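Local coordinates for outer membrane protein assembly factor BamA (Haemophilus ducreyi, PDB 4K3C) that probably takes part, within the Bam complex, in the assembly and insertion of beta-barrel proteins into the outer membrane, at residues T128-T133 against R157-I162. Sequence-based numbering, arbitrary orientation.
Sequences TGFYET and RNTGSI
The ring of F130 meets T159 at its edge: the methyl CG2 lies near the ring plane, 3.8 Å from CD1, and the same methyl rests beside the F130 backbone, 3.7 Å from CA. One face of this ring carries the carbonyl oxygen of T128, offset toward the rim; on the Y131 ring, CB of F130 lies over the centre of one face, 3.5 Å above the plane. The R157 guanidinium has the carbonyl oxygen of G129 and OE2 of E132 at its edge, near its plane, whereas the Y131 carbonyl oxygen approaches obliquely. R157 makes the largest single contribution to the buried surface, 109 of 274 Å². Its CG sits between the backbone N and the carbonyl carbon (chi1 89°), which places it 3.3 Å from the F130 oxygen, and the chain, extended from CG to NE, runs past the backbone carbonyls of 129-131. The exact placement of NE against the G129 oxygen is doubtful, so no bond type is assigned there. Nearer the R157 backbone, E132 and R157 cross at about a right angle, CG of E132 lying 3.4 Å from CB of R157. Their charged ends stop short of a salt bridge, with OE2 of E132 4.3 Å from NH1 of R157 and the carboxylate and guanidinium planes 82° apart. Each segment also has its own turn: in an ST turn F130 N donates to T128 OG1 (3.2 Å, nearly straight at 170°), and in an Asx turn G160 N donates to N158 OD1. OG1 of T159 is hydrogen-bonded to the D183 carbonyl oxygen of strand 175-185. F130 also packs on D183 and N184 of that strand, while Y131 touches I154 of strand 147-156. The contact thus sits at the junction between the last POTRA domain, where strand 131-136 edges the sheet, and strand 160-169, which opens the membrane barrel.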
# COMPACT_ATOMS: atom_id res chain seq x y z
N THR A 128 4.92 -5.83 16.99
CA THR A 128 6.04 -5.49 16.13
C THR A 128 6.48 -6.76 15.43
O THR A 128 6.94 -6.73 14.30
CB THR A 128 7.25 -5.01 16.92
OG1 THR A 128 7.56 -5.97 17.95
CG2 THR A 128 6.99 -3.66 17.55
N GLY A 129 6.34 -7.87 16.14
CA GLY A 129 6.77 -9.15 15.62
C GLY A 129 8.13 -9.57 16.15
O GLY A 129 8.54 -10.72 15.98
N PHE A 130 8.83 -8.65 16.80
CA PHE A 130 10.22 -8.89 17.18
C PHE A 130 10.38 -9.84 18.34
O PHE A 130 11.44 -10.43 18.52
CB PHE A 130 10.90 -7.58 17.52
CG PHE A 130 11.03 -6.65 16.37
CD1 PHE A 130 11.02 -7.14 15.07
CD2 PHE A 130 11.17 -5.30 16.56
CE1 PHE A 130 11.15 -6.29 14.00
CE2 PHE A 130 11.30 -4.44 15.49
CZ PHE A 130 11.29 -4.94 14.21
N TYR A 131 9.36 -9.96 19.16
CA TYR A 131 9.47 -10.71 20.40
C TYR A 131 8.34 -11.68 20.55
O TYR A 131 7.29 -11.46 20.01
CB TYR A 131 9.46 -9.77 21.58
CG TYR A 131 10.12 -8.46 21.31
CD1 TYR A 131 11.47 -8.34 21.30
CD2 TYR A 131 9.38 -7.34 21.06
CE1 TYR A 131 12.07 -7.16 21.05
CE2 TYR A 131 9.98 -6.15 20.80
CZ TYR A 131 11.32 -6.07 20.81
OH TYR A 131 11.91 -4.89 20.55
N GLU A 132 8.57 -12.75 21.28
CA GLU A 132 7.53 -13.73 21.54
C GLU A 132 6.78 -13.29 22.77
O GLU A 132 5.60 -13.50 22.89
CB GLU A 132 8.13 -15.09 21.83
CG GLU A 132 8.73 -15.81 20.67
CD GLU A 132 7.71 -16.60 19.88
OE1 GLU A 132 6.54 -16.63 20.27
OE2 GLU A 132 8.07 -17.19 18.85
N THR A 133 7.52 -12.67 23.66
CA THR A 133 7.12 -12.42 25.02
C THR A 133 7.52 -11.02 25.41
O THR A 133 8.66 -10.65 25.25
CB THR A 133 7.86 -13.40 25.91
OG1 THR A 133 7.33 -14.70 25.69
CG2 THR A 133 7.75 -13.08 27.37
N ARG A 157 13.01 -13.33 19.25
CA ARG A 157 12.37 -14.36 18.46
C ARG A 157 12.87 -14.35 17.02
O ARG A 157 13.35 -13.33 16.54
CB ARG A 157 10.86 -14.20 18.51
CG ARG A 157 10.28 -13.29 17.44
CD ARG A 157 8.81 -13.60 17.24
NE ARG A 157 8.31 -12.99 16.01
CZ ARG A 157 7.57 -13.62 15.11
NH1 ARG A 157 7.24 -14.89 15.30
NH2 ARG A 157 7.16 -12.97 14.02
N ASN A 158 12.74 -15.50 16.35
CA ASN A 158 13.15 -15.64 14.96
C ASN A 158 12.37 -14.69 14.04
O ASN A 158 11.20 -14.90 13.75
CB ASN A 158 13.02 -17.09 14.48
CG ASN A 158 13.72 -17.35 13.14
OD1 ASN A 158 14.21 -16.42 12.50
ND2 ASN A 158 13.77 -18.61 12.72
N THR A 159 13.05 -13.65 13.58
CA THR A 159 12.42 -12.61 12.78
C THR A 159 12.82 -12.77 11.33
O THR A 159 12.73 -11.84 10.53
CB THR A 159 12.80 -11.23 13.32
OG1 THR A 159 14.12 -11.28 13.88
CG2 THR A 159 11.82 -10.81 14.41
N GLY A 160 13.28 -13.97 11.01
CA GLY A 160 13.64 -14.34 9.66
C GLY A 160 12.52 -15.14 9.02
O GLY A 160 11.95 -16.04 9.65
N SER A 161 12.20 -14.81 7.78
CA SER A 161 11.15 -15.49 7.04
C SER A 161 11.66 -15.89 5.67
O SER A 161 12.54 -15.25 5.10
CB SER A 161 9.94 -14.58 6.88
OG SER A 161 9.86 -14.04 5.56
N ILE A 162 11.09 -16.97 5.13
CA ILE A 162 11.31 -17.29 3.72
C ILE A 162 9.94 -17.43 3.13
O ILE A 162 9.01 -17.85 3.82
CB ILE A 162 12.18 -18.57 3.50
CG1 ILE A 162 12.57 -18.67 2.02
CG2 ILE A 162 11.45 -19.81 3.93
CD1 ILE A 162 13.38 -19.90 1.68